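Local coordinates for protein response regulator ChrA (Corynebacterium diphtheriae, PDB 4YN8) that probably regulates transcription by binding DNA, as the response regulator of a haem-sensing two-component system with a receiver domain and a LuxR-type helix-turn-helix domain, at residues A[159-164]-A[169-174]; A[151-156]-A[164-169]; A[74-79]-A[115-120]; A[144-149]-A[175-180]. The protein carries 1 engineered substitution. All coordinates share one frame; numbering follows the deposited sequence.

Contact 1. Residues A[159-164]-A[169-174]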
loop_
_atom_site.group_PDB
_atom_site.type_symbol
_atom_site.label_atom_id
_atom_site.label_comp_id
_atom_site.label_asym_id
_atom_site.label_seq_id
_atom_site.Cartn_x
_atom_site.Cartn_y
_atom_site.Cartn_z
ATOM N N SER A 159 -34.747 -5.880 19.191
ATOM C CA SER A 159 -33.954 -4.656 19.328
ATOM C C SER A 159 -32.629 -4.995 20.024
ATOM O O SER A 159 -32.467 -6.089 20.610
ATOM C CB SER A 159 -34.689 -3.654 20.234
ATOM O OG SER A 159 -34.863 -4.189 21.531
ATOM N N ASN A 160 -31.716 -4.039 20.027
ATOM C CA ASN A 160 -30.446 -4.204 20.746
ATOM C C ASN A 160 -30.672 -4.527 22.214
ATOM O O ASN A 160 -29.999 -5.396 22.750
ATOM C CB ASN A 160 -29.620 -2.956 20.610
ATOM C CG ASN A 160 -29.029 -2.773 19.225
ATOM O OD1 ASN A 160 -29.173 -3.575 18.297
ATOM N ND2 ASN A 160 -28.358 -1.682 19.080
ATOM N N ARG A 161 -31.680 -3.914 22.852
ATOM C CA ARG A 161 -31.951 -4.169 24.267
ATOM C C ARG A 161 -32.476 -5.566 24.465
ATOM O O ARG A 161 -32.129 -6.251 25.415
ATOM C CB ARG A 161 -32.971 -3.179 24.866
ATOM C CG ARG A 161 -33.195 -3.370 26.375
ATOM C CD ARG A 161 -34.405 -2.607 26.974
ATOM N NE ARG A 161 -35.682 -2.855 26.261
ATOM C CZ ARG A 161 -36.319 -4.037 26.160
ATOM N NH1 ARG A 161 -35.834 -5.163 26.715
ATOM N NH2 ARG A 161 -37.461 -4.099 25.479
ATOM N N GLN A 162 -33.335 -6.011 23.559
ATOM C CA GLN A 162 -33.865 -7.338 23.671
ATOM C C GLN A 162 -32.801 -8.409 23.466
ATOM O O GLN A 162 -32.848 -9.482 24.092
ATOM C CB GLN A 162 -35.007 -7.518 22.654
ATOM C CG GLN A 162 -36.292 -6.831 23.108
ATOM C CD GLN A 162 -37.336 -6.816 22.022
ATOM O OE1 GLN A 162 -37.043 -6.553 20.865
ATOM N NE2 GLN A 162 -38.558 -7.023 22.408
ATOM N N LEU A 163 -31.877 -8.130 22.554
ATOM C CA LEU A 163 -30.766 -9.016 22.267
ATOM C C LEU A 163 -29.904 -9.130 23.490
ATOM O O LEU A 163 -29.512 -10.205 23.842
ATOM C CB LEU A 163 -29.897 -8.492 21.112
ATOM C CG LEU A 163 -30.470 -8.607 19.699
ATOM C CD1 LEU A 163 -29.640 -7.890 18.652
ATOM C CD2 LEU A 163 -30.602 -10.067 19.359
ATOM N N ALA A 164 -29.614 -8.000 24.122
ATOM C CA ALA A 164 -28.787 -7.991 25.330
ATOM C C ALA A 164 -29.413 -8.834 26.409
ATOM O O ALA A 164 -28.736 -9.643 27.059
ATOM C CB ALA A 164 -28.584 -6.557 25.796
ATOM N N ILE A 169 -25.598 -10.361 27.394
ATOM C CA ILE A 169 -24.415 -9.548 27.128
ATOM C C ILE A 169 -24.913 -8.105 27.086
ATOM O O ILE A 169 -26.104 -7.851 26.880
ATOM C CB ILE A 169 -23.687 -9.954 25.812
ATOM C CG1 ILE A 169 -24.668 -9.915 24.619
ATOM C CG2 ILE A 169 -23.101 -11.349 25.911
ATOM C CD1 ILE A 169 -24.022 -10.225 23.265
ATOM N N SER A 170 -24.014 -7.150 27.273
ATOM C CA SER A 170 -24.415 -5.766 27.379
ATOM C C SER A 170 -24.857 -5.247 26.021
ATOM O O SER A 170 -24.379 -5.723 24.978
ATOM C CB SER A 170 -23.246 -4.924 27.876
ATOM O OG SER A 170 -22.225 -4.770 26.888
ATOM N N GLU A 171 -25.711 -4.243 26.017
ATOM C CA GLU A 171 -26.051 -3.538 24.743
ATOM C C GLU A 171 -24.829 -3.022 23.963
ATOM O O GLU A 171 -24.779 -3.094 22.722
ATOM C CB GLU A 171 -26.989 -2.383 24.997
ATOM C CG GLU A 171 -28.406 -2.829 25.283
ATOM C CD GLU A 171 -29.331 -1.660 25.566
ATOM O OE1 GLU A 171 -29.313 -0.674 24.800
ATOM O OE2 GLU A 171 -30.044 -1.723 26.586
ATOM N N ALA A 172 -23.824 -2.531 24.670
ATOM C CA ALA A 172 -22.561 -2.128 24.011
ATOM C C ALA A 172 -21.809 -3.271 23.319
ATOM O O ALA A 172 -21.271 -3.079 22.235
ATOM C CB ALA A 172 -21.636 -1.449 25.004
ATOM N N THR A 173 -21.786 -4.436 23.955
ATOM C CA THR A 173 -21.179 -5.642 23.395
ATOM C C THR A 173 -21.976 -6.052 22.140
ATOM O O THR A 173 -21.346 -6.379 21.076
ATOM C CB THR A 173 -21.195 -6.776 24.401
ATOM O OG1 THR A 173 -20.412 -6.412 25.549
ATOM C CG2 THR A 173 -20.607 -8.029 23.825
ATOM N N VAL A 174 -23.311 -6.005 22.255
ATOM C CA VAL A 174 -24.219 -6.270 21.068
ATOM C C VAL A 174 -23.850 -5.332 19.933
ATOM O O VAL A 174 -23.658 -5.750 18.766
ATOM C CB VAL A 174 -25.720 -6.096 21.378
ATOM C CG1 VAL A 174 -26.564 -6.112 20.110
ATOM C CG2 VAL A 174 -26.209 -7.204 22.315
#
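Ala164 and Val174 meet at the heart of the helix-turn-helix of this LuxR-type domain, where helix 160-167 rests against the start of helix 171-185, by family analogy probably the recognition helix. The closest approach is at the turn: Ala164 CB is pressed against Ile169 O at 3.0 Å, a tight contact, and Ala164 CB also meets Glu171 CG at 3.8 Å. Val174 pushes both methyls towards helix 160-167. Val174 CG1, anti to the backbone N (chi1 169°), reaches Leu163 CD1 at 3.8 Å, the two side chains crossing at about a right angle; Val174 CG2 turns instead to the backbone of Ala164, 3.9 Å from Ala164 N. On the outer edge Glu171 stretches alongside Arg161, both pointing the same way, but what touches is carboxylate against aliphatic chain, Glu171 OE2 to Arg161 CG at 3.6 Å. The guanidinium bends off, its plane about 80° from the carboxylate, and the charged atoms stay 5.8 Å apart (Arg161 NE to Glu171 OE2).

The next shell sets these pieces in place. Ile169 N donates to Ala164 O, closing the turn between the helices, and Leu163 backs onto Asn153 and Leu154 of helix 145-155. Asn160, beside Val174, has its OD1 held by Arg190. At the front of helix 160-167, Ser159 and Gln162 form a capping box: Gln162 N donates to Ser159 OG at 3.1 Å, and Ser159 N returns a nearly straight bond (170°) to a lone pair of Gln162 OE1 at 2.9 Å.

Contact 2. Residues A[151-156]-A[164-169]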
loop_
_atom_site.group_PDB
_atom_site.type_symbol
_atom_site.label_atom_id
_atom_site.label_comp_id
_atom_site.label_asym_id
_atom_site.label_seq_id
_atom_site.Cartn_x
_atom_site.Cartn_y
_atom_site.Cartn_z
ATOM N N LEU A 151 -27.424 -12.713 14.539
ATOM C CA LEU A 151 -28.241 -12.589 13.280
ATOM C C LEU A 151 -29.571 -13.333 13.366
ATOM O O LEU A 151 -30.630 -12.788 12.940
ATOM C CB LEU A 151 -27.432 -13.044 12.085
ATOM C CG LEU A 151 -26.362 -12.065 11.658
ATOM C CD1 LEU A 151 -25.346 -12.840 10.816
ATOM C CD2 LEU A 151 -26.947 -10.891 10.881
ATOM N N GLN A 152 -29.550 -14.537 13.913
ATOM C CA GLN A 152 -30.779 -15.367 14.043
ATOM C C GLN A 152 -31.789 -14.641 14.921
ATOM O O GLN A 152 -33.013 -14.673 14.670
ATOM C CB GLN A 152 -30.449 -16.722 14.603
ATOM C CG GLN A 152 -29.716 -17.572 13.587
ATOM C CD GLN A 152 -29.200 -18.853 14.108
ATOM O OE1 GLN A 152 -28.837 -18.980 15.293
ATOM N NE2 GLN A 152 -29.257 -19.863 13.282
ATOM N N ASN A 153 -31.305 -13.971 15.966
ATOM C CA ASN A 153 -32.230 -13.164 16.784
ATOM C C ASN A 153 -32.644 -11.837 16.171
ATOM O O ASN A 153 -33.806 -11.395 16.367
ATOM C CB ASN A 153 -31.650 -12.996 18.212
ATOM C CG ASN A 153 -31.680 -14.287 18.998
ATOM O OD1 ASN A 153 -30.728 -15.081 19.028
ATOM N ND2 ASN A 153 -32.788 -14.543 19.585
ATOM N N LEU A 154 -31.763 -11.204 15.405
ATOM C CA LEU A 154 -32.135 -10.009 14.660
ATOM C C LEU A 154 -33.273 -10.352 13.675
ATOM O O LEU A 154 -34.155 -9.513 13.434
ATOM C CB LEU A 154 -30.998 -9.439 13.806
ATOM C CG LEU A 154 -29.961 -8.459 14.309
ATOM C CD1 LEU A 154 -29.051 -8.082 13.133
ATOM C CD2 LEU A 154 -30.610 -7.218 14.940
ATOM N N GLU A 155 -33.202 -11.550 13.103
ATOM C CA GLU A 155 -34.235 -12.012 12.126
ATOM C C GLU A 155 -35.614 -12.091 12.793
ATOM O O GLU A 155 -36.638 -11.906 12.131
ATOM C CB GLU A 155 -33.870 -13.393 11.593
ATOM C CG GLU A 155 -34.702 -13.806 10.381
ATOM C CD GLU A 155 -34.452 -15.221 9.875
ATOM O OE1 GLU A 155 -33.989 -16.086 10.671
ATOM O OE2 GLU A 155 -34.830 -15.501 8.686
ATOM N N GLN A 156 -35.654 -12.413 14.085
ATOM C CA GLN A 156 -36.895 -12.465 14.841
ATOM C C GLN A 156 -37.407 -11.099 15.298
ATOM O O GLN A 156 -38.413 -11.033 15.961
ATOM C CB GLN A 156 -36.741 -13.397 16.028
ATOM C CG GLN A 156 -36.474 -14.826 15.626
ATOM C CD GLN A 156 -35.943 -15.633 16.780
ATOM O OE1 GLN A 156 -36.599 -15.746 17.799
ATOM N NE2 GLN A 156 -34.744 -16.162 16.646
ATOM N N ALA A 164 -29.614 -8.000 24.122
ATOM C CA ALA A 164 -28.787 -7.991 25.330
ATOM C C ALA A 164 -29.413 -8.834 26.409
ATOM O O ALA A 164 -28.736 -9.643 27.059
ATOM C CB ALA A 164 -28.584 -6.557 25.796
ATOM N N ALA A 165 -30.714 -8.672 26.599
ATOM C CA ALA A 165 -31.411 -9.373 27.663
ATOM C C ALA A 165 -31.438 -10.884 27.397
ATOM O O ALA A 165 -31.187 -11.711 28.292
ATOM C CB ALA A 165 -32.812 -8.806 27.789
ATOM N N LYS A 166 -31.679 -11.259 26.144
ATOM C CA LYS A 166 -31.787 -12.656 25.793
ATOM C C LYS A 166 -30.458 -13.392 25.814
ATOM O O LYS A 166 -30.379 -14.566 26.236
ATOM C CB LYS A 166 -32.457 -12.751 24.424
ATOM C CG LYS A 166 -32.766 -14.183 24.050
ATOM C CD LYS A 166 -33.546 -14.286 22.757
ATOM C CE LYS A 166 -33.639 -15.754 22.341
ATOM N NZ LYS A 166 -34.632 -15.809 21.239
ATOM N N LEU A 167 -29.403 -12.720 25.370
ATOM C CA LEU A 167 -28.090 -13.349 25.235
ATOM C C LEU A 167 -27.195 -13.137 26.480
ATOM O O LEU A 167 -26.080 -13.676 26.559
ATOM C CB LEU A 167 -27.360 -12.789 23.995
ATOM C CG LEU A 167 -28.165 -13.072 22.709
ATOM C CD1 LEU A 167 -27.412 -12.604 21.477
ATOM C CD2 LEU A 167 -28.538 -14.522 22.559
ATOM N N PHE A 168 -27.677 -12.311 27.399
ATOM C CA PHE A 168 -26.916 -11.939 28.624
ATOM C C PHE A 168 -25.599 -11.306 28.335
ATOM O O PHE A 168 -24.580 -11.626 28.968
ATOM C CB PHE A 168 -26.718 -13.135 29.557
ATOM C CG PHE A 168 -27.982 -13.773 29.992
ATOM C CD1 PHE A 168 -28.615 -13.385 31.152
ATOM C CD2 PHE A 168 -28.518 -14.847 29.264
ATOM C CE1 PHE A 168 -29.794 -13.999 31.567
ATOM C CE2 PHE A 168 -29.698 -15.463 29.667
ATOM C CZ PHE A 168 -30.331 -15.025 30.819
ATOM N N ILE A 169 -25.598 -10.361 27.394
ATOM C CA ILE A 169 -24.415 -9.548 27.128
ATOM C C ILE A 169 -24.913 -8.105 27.086
ATOM O O ILE A 169 -26.104 -7.851 26.880
ATOM C CB ILE A 169 -23.687 -9.954 25.812
ATOM C CG1 ILE A 169 -24.668 -9.915 24.619
ATOM C CG2 ILE A 169 -23.101 -11.349 25.911
ATOM C CD1 ILE A 169 -24.022 -10.225 23.265
#
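Asn153 and Lys166 are the closest pair of residues between the two backbones, with CA atoms 9.0 Å apart, so long side chains must span the gap between helices 145-155 and 160-167. These are the first two helices of the LuxR-type DNA-binding domain, the second of them opening its helix-turn-helix. Lys166 makes most of the crossing. Its CG is anti to the backbone N (chi1 -173°) and the chain runs extended to the tip; the two side chains cross obliquely, with the far end of the lysine chain at the Asn153 amide, and Lys166 CE comes within 4.1 Å of Asn153 CG. As modelled, Lys166 NZ is 2.8 Å from Asn153 ND2, but this amide has probably been built turned over; turned back, it would present its oxygen to Lys166 NZ, and a hydrogen bond may then exist.

Next to it, Leu167 slides past Asn153 in the opposite direction, bringing its CD2 methyl near the amide end, and continues onto Arg146, Glu149 and Ile150 of helix 145-155. Asn153 is buried, whereas Lys166 lies at the exposed border, where its side chain also touches Leu158.

Gln156, on the same border, crosses Lys166 at about a right angle, its OE1 4.0 Å from Lys166 NZ. Its other amide atom folds back: Gln156 NE2 donates to Gln152 O at 3.0 Å, approaching from above the carbonyl plane.

Contact 3. Residues A[74-79]-A[115-120]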
loop_
_atom_site.group_PDB
_atom_site.type_symbol
_atom_site.label_atom_id
_atom_site.label_comp_id
_atom_site.label_asym_id
_atom_site.label_seq_id
_atom_site.Cartn_x
_atom_site.Cartn_y
_atom_site.Cartn_z
ATOM N N GLY A 74 7.526 15.674 -14.864
ATOM C CA GLY A 74 8.864 15.774 -14.186
ATOM C C GLY A 74 9.580 14.559 -14.620
ATOM O O GLY A 74 9.105 13.828 -15.497
ATOM N N PRO A 75 10.715 14.266 -13.999
ATOM C CA PRO A 75 11.396 13.056 -14.457
ATOM C C PRO A 75 10.656 11.808 -14.025
ATOM O O PRO A 75 9.821 11.886 -13.149
ATOM C CB PRO A 75 12.763 13.113 -13.788
ATOM C CG PRO A 75 12.633 14.091 -12.692
ATOM C CD PRO A 75 11.467 15.016 -12.974
ATOM N N PRO A 76 10.918 10.695 -14.694
ATOM C CA PRO A 76 10.292 9.434 -14.327
ATOM C C PRO A 76 10.840 8.949 -13.001
ATOM O O PRO A 76 11.953 9.293 -12.609
ATOM C CB PRO A 76 10.711 8.504 -15.462
ATOM C CG PRO A 76 12.002 8.998 -15.929
ATOM C CD PRO A 76 11.860 10.516 -15.814
ATOM N N VAL A 77 10.022 8.156 -12.307
ATOM C CA VAL A 77 10.262 7.723 -10.928
ATOM C C VAL A 77 10.356 6.197 -10.847
ATOM O O VAL A 77 9.544 5.487 -11.469
ATOM C CB VAL A 77 9.128 8.165 -10.027
ATOM C CG1 VAL A 77 9.258 7.642 -8.591
ATOM C CG2 VAL A 77 9.011 9.683 -10.097
ATOM N N LEU A 78 11.381 5.723 -10.147
ATOM C CA LEU A 78 11.491 4.336 -9.755
ATOM C C LEU A 78 11.220 4.276 -8.259
ATOM O O LEU A 78 11.965 4.878 -7.464
ATOM C CB LEU A 78 12.895 3.781 -10.098
ATOM C CG LEU A 78 13.282 2.446 -9.479
ATOM C CD1 LEU A 78 12.304 1.406 -10.061
ATOM C CD2 LEU A 78 14.728 2.158 -9.856
ATOM N N ILE A 79 10.159 3.551 -7.845
ATOM C CA ILE A 79 9.842 3.367 -6.440
ATOM C C ILE A 79 10.476 2.082 -5.949
ATOM O O ILE A 79 10.337 1.018 -6.587
ATOM C CB ILE A 79 8.315 3.292 -6.211
ATOM C CG1 ILE A 79 7.710 4.652 -6.452
ATOM C CG2 ILE A 79 7.980 2.778 -4.822
ATOM C CD1 ILE A 79 6.170 4.658 -6.390
ATOM N N VAL A 115 17.966 2.139 -15.778
ATOM C CA VAL A 115 18.027 2.375 -17.200
ATOM C C VAL A 115 16.672 2.349 -17.861
ATOM O O VAL A 115 16.347 3.199 -18.692
ATOM C CB VAL A 115 18.984 1.338 -17.885
ATOM C CG1 VAL A 115 18.859 1.446 -19.396
ATOM C CG2 VAL A 115 20.432 1.535 -17.428
ATOM N N ALA A 116 15.845 1.366 -17.519
ATOM C CA ALA A 116 14.483 1.247 -18.075
ATOM C C ALA A 116 13.650 2.465 -17.785
ATOM O O ALA A 116 12.984 2.994 -18.642
ATOM C CB ALA A 116 13.791 0.048 -17.486
ATOM N N THR A 117 13.774 2.957 -16.552
ATOM C CA THR A 117 13.019 4.143 -16.114
ATOM C C THR A 117 13.435 5.351 -16.921
ATOM O O THR A 117 12.575 6.123 -17.354
ATOM C CB THR A 117 13.217 4.365 -14.614
ATOM O OG1 THR A 117 12.728 3.200 -13.909
ATOM C CG2 THR A 117 12.415 5.586 -14.094
ATOM N N PHE A 118 14.728 5.513 -17.097
ATOM C CA PHE A 118 15.283 6.598 -17.928
ATOM C C PHE A 118 14.779 6.546 -19.362
ATOM O O PHE A 118 14.498 7.578 -19.960
ATOM C CB PHE A 118 16.773 6.523 -17.918
ATOM C CG PHE A 118 17.461 7.608 -18.721
ATOM C CD1 PHE A 118 17.165 8.945 -18.497
ATOM C CD2 PHE A 118 18.414 7.266 -19.665
ATOM C CE1 PHE A 118 17.823 9.963 -19.196
ATOM C CE2 PHE A 118 19.090 8.271 -20.357
ATOM C CZ PHE A 118 18.800 9.616 -20.116
ATOM N N GLU A 119 14.700 5.341 -19.921
ATOM C CA GLU A 119 14.241 5.150 -21.315
ATOM C C GLU A 119 12.730 5.116 -21.454
ATOM O O GLU A 119 12.187 4.976 -22.550
ATOM C CB GLU A 119 14.865 3.880 -21.895
ATOM C CG GLU A 119 16.377 3.878 -21.899
ATOM C CD GLU A 119 17.022 2.604 -22.422
ATOM O OE1 GLU A 119 16.350 1.572 -22.550
ATOM O OE2 GLU A 119 18.256 2.652 -22.641
ATOM N N GLY A 120 12.003 5.225 -20.365
ATOM C CA GLY A 120 10.562 5.319 -20.413
ATOM C C GLY A 120 9.909 3.970 -20.606
ATOM O O GLY A 120 8.795 3.917 -21.090
#
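Pro76 leads strand 77-81 into the sheet and meets Thr117 on helix 107-119 of the receiver domain. This is the CheY-like alpha/beta fold, with helices packed against a parallel sheet, and the contact joins the foot of a central strand to the C-terminal turn of that helix. The CB-CG side of the proline ring sits against the helix backbone: Pro76 CG lies 3.3 Å from Thr117 O, while Pro76 CB touches Thr117 CG2 at 3.6 Å. The side chains cross obliquely. Thr117 CG2 is anti to the backbone N (chi1 -61°, measured to OG1), which aims the methyl at the strand.

Val77 follows with its side chain turned to the far side of the sheet, onto Thr66 and Leu69 of helix 62-72; what it offers Thr117 is backbone, Val77 O standing 3.9 Å from Thr117 CG2. Leu78 faces the helix again, as strand alternation requires. Its CB passes Thr117 OG1 at 3.9 Å, and its branch reaches on to Leu110, Ala113 and Val114 one to two turns earlier. That hydroxyl is buried, but its polar need is met within the helix by a bond with Ala113 O.

The helix ends just past the contact in a Schellman motif at Gly120, whose positive phi (80°) suits glycine. There Gly120 N donates at 3.2 Å to Thr117 O, the same carbonyl oxygen that Pro76 CG lies against.

Contact 4. Residues A[144-149]-A[175-180]; sequences SAREIE and KTHLVH
Glu147 sends its carboxylate across to His180, one of two side-chain meetings between helices 145-155 and 171-185. At the root, CB lies 3.5 Å from Ser144 OG; CG sits beside the backbone N, anti to the carbonyl carbon (chi1 -76°), and beyond it the chain is extended, delivering CD to the edge of the His180 ring. The carboxylate there divides its duties. OE1 turns back to its own helix, accepting Ser144 N at 2.9 Å on its anti side, while Glu147 N donates to Ser144 OG: a capping box that closes the first turn. OE2 goes outward. His180 ND1 donates to its syn side almost straight (174°), with the carboxylate and ring nearly coplanar. The modelled 2.5 Å between His180 ND1 and Glu147 OE2 is very short, and His180 has a second conformer, so the exact length is doubtful.

In the LuxR-type domain this pairing joins the first helix to the helix that is probably the recognition helix. A water extends it, donating to Glu147 OE2 at 2.7 Å and lying 2.6 Å from His177 ND1 in the plane of that ring.

Over one face of the His177 ring stands the Arg146 chain, in a CH-pi contact with CG 3.9 Å from the ring centroid. Arg146 then bends away, and its NH1 forms a salt bridge with Glu149 OE1 at 3.0 Å.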
loop_
_atom_site.group_PDB
_atom_site.type_symbol
_atom_site.label_atom_id
_atom_site.label_comp_id
_atom_site.label_asym_id
_atom_site.label_seq_id
_atom_site.Cartn_x
_atom_site.Cartn_y
_atom_site.Cartn_z
ATOM N N SER A 144 -18.554 -15.886 13.527
ATOM C CA SER A 144 -18.462 -16.760 14.668
ATOM C C SER A 144 -19.870 -17.244 15.105
ATOM O O SER A 144 -20.893 -16.685 14.722
ATOM C CB SER A 144 -17.908 -15.936 15.837
ATOM O OG SER A 144 -18.843 -14.933 16.239
ATOM N N ALA A 145 -19.885 -18.181 16.034
ATOM C CA ALA A 145 -21.128 -18.720 16.534
ATOM C C ALA A 145 -21.945 -17.588 17.159
ATOM O O ALA A 145 -23.158 -17.548 16.997
ATOM C CB ALA A 145 -20.866 -19.812 17.557
ATOM N N ARG A 146 -21.280 -16.683 17.873
ATOM C CA ARG A 146 -21.953 -15.559 18.526
ATOM C C ARG A 146 -22.580 -14.637 17.508
ATOM O O ARG A 146 -23.703 -14.172 17.664
ATOM C CB ARG A 146 -20.992 -14.756 19.384
ATOM C CG ARG A 146 -21.595 -13.504 19.995
ATOM C CD ARG A 146 -22.697 -13.891 20.999
ATOM N NE ARG A 146 -22.059 -14.232 22.286
ATOM C CZ ARG A 146 -22.705 -14.605 23.394
ATOM N NH1 ARG A 146 -24.015 -14.857 23.375
ATOM N NH2 ARG A 146 -22.019 -14.773 24.538
ATOM N N GLU A 147 -21.853 -14.376 16.426
ATOM C CA GLU A 147 -22.368 -13.516 15.400
ATOM C C GLU A 147 -23.591 -14.146 14.684
ATOM O O GLU A 147 -24.569 -13.432 14.392
ATOM C CB GLU A 147 -21.258 -13.164 14.401
ATOM C CG GLU A 147 -20.241 -12.114 14.930
ATOM C CD GLU A 147 -18.942 -12.018 14.099
ATOM O OE1 GLU A 147 -18.528 -12.995 13.396
ATOM O OE2 GLU A 147 -18.264 -10.964 14.223
ATOM N N ILE A 148 -23.547 -15.449 14.440
ATOM C CA ILE A 148 -24.680 -16.168 13.838
ATOM C C ILE A 148 -25.894 -16.111 14.754
ATOM O O ILE A 148 -27.015 -15.839 14.318
ATOM C CB ILE A 148 -24.321 -17.640 13.557
ATOM C CG1 ILE A 148 -23.212 -17.766 12.494
ATOM C CG2 ILE A 148 -25.578 -18.444 13.217
ATOM C CD1 ILE A 148 -23.527 -17.057 11.193
ATOM N N GLU A 149 -25.651 -16.285 16.057
ATOM C CA GLU A 149 -26.706 -16.196 17.049
ATOM C C GLU A 149 -27.323 -14.857 17.063
ATOM O O GLU A 149 -28.560 -14.723 17.116
ATOM C CB GLU A 149 -26.119 -16.466 18.452
ATOM C CG GLU A 149 -27.136 -16.551 19.556
ATOM C CD GLU A 149 -26.470 -16.838 20.917
ATOM O OE1 GLU A 149 -25.307 -16.391 21.143
ATOM O OE2 GLU A 149 -27.117 -17.473 21.763
ATOM N N LYS A 175 -23.783 -4.041 20.242
ATOM C CA LYS A 175 -23.455 -3.046 19.200
ATOM C C LYS A 175 -22.071 -3.267 18.524
ATOM O O LYS A 175 -21.935 -3.133 17.316
ATOM C CB LYS A 175 -23.613 -1.615 19.771
ATOM C CG LYS A 175 -24.921 -0.932 19.354
ATOM C CD LYS A 175 -24.764 -0.287 17.934
ATOM C CE LYS A 175 -25.909 -0.566 16.922
ATOM N NZ LYS A 175 -25.607 -0.170 15.509
ATOM N N THR A 176 -21.060 -3.615 19.293
ATOM C CA THR A 176 -19.751 -3.951 18.752
ATOM C C THR A 176 -19.800 -5.135 17.788
ATOM O O THR A 176 -19.168 -5.108 16.726
ATOM C CB THR A 176 -18.774 -4.208 19.888
ATOM O OG1 THR A 176 -18.691 -2.979 20.639
ATOM C CG2 THR A 176 -17.436 -4.579 19.361
ATOM N N HIS A 177 -20.536 -6.176 18.171
ATOM C CA HIS A 177 -20.720 -7.325 17.308
ATOM C C HIS A 177 -21.420 -6.902 16.032
ATOM O O HIS A 177 -21.051 -7.396 14.975
ATOM C CB HIS A 177 -21.542 -8.415 17.972
ATOM C CG HIS A 177 -20.817 -9.190 19.031
ATOM N ND1 HIS A 177 -19.617 -9.838 18.815
ATOM C CD2 HIS A 177 -21.155 -9.450 20.317
ATOM C CE1 HIS A 177 -19.242 -10.463 19.921
ATOM N NE2 HIS A 177 -20.151 -10.227 20.853
ATOM N N LEU A 178 -22.465 -6.102 16.141
ATOM C CA LEU A 178 -23.192 -5.643 14.938
ATOM C C LEU A 178 -22.268 -4.890 14.011
ATOM O O LEU A 178 -22.329 -5.073 12.771
ATOM C CB LEU A 178 -24.429 -4.816 15.253
ATOM C CG LEU A 178 -25.563 -5.567 15.934
ATOM C CD1 LEU A 178 -26.633 -4.582 16.355
ATOM C CD2 LEU A 178 -26.082 -6.686 15.036
ATOM N N VAL A 179 -21.399 -4.040 14.559
ATOM C CA VAL A 179 -20.419 -3.354 13.671
ATOM C C VAL A 179 -19.599 -4.347 12.855
ATOM O O VAL A 179 -19.457 -4.182 11.608
ATOM C CB VAL A 179 -19.490 -2.350 14.448
ATOM C CG1 VAL A 179 -18.350 -1.880 13.558
ATOM C CG2 VAL A 179 -20.315 -1.188 14.954
ATOM N N HIS A 180 -19.132 -5.406 13.499
ATOM C CA HIS A 180 -18.284 -6.347 12.828
ATOM C C HIS A 180 -19.100 -7.143 11.823
ATOM O O HIS A 180 -18.636 -7.394 10.718
ATOM C CB HIS A 180 -17.618 -7.294 13.787
ATOM C CG HIS A 180 -16.524 -8.092 13.157
ATOM N ND1 HIS A 180 -16.529 -9.470 13.127
ATOM C CD2 HIS A 180 -15.395 -7.705 12.510
ATOM C CE1 HIS A 180 -15.440 -9.899 12.516
ATOM N NE2 HIS A 180 -14.741 -8.848 12.120
HETATM O O HOH W 1 -18.029 -9.847 16.719
#

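From the N terminus, contact 3 comes first: it closes a loop of some 35 residues in the receiver domain, tying strand 77-81 to helix 107-119, and closes before contact 4 opens. Its centre lies about 49 Å from that of contact 4, and no atoms touch. Contact 4 opens next at 144-149 and, closing at 175-180, encloses the other two by joining helices 145-155 and 171-185. Within that span contacts 2 and 1 cross: 151-156 and 159-164 open in turn, then 164-169 and 169-174 close, sharing Ala164 and Ile169. Together the three join helices 145-155, 160-167 and 171-185 pairwise, with Leu163, Leu154 and Leu178 packing between them.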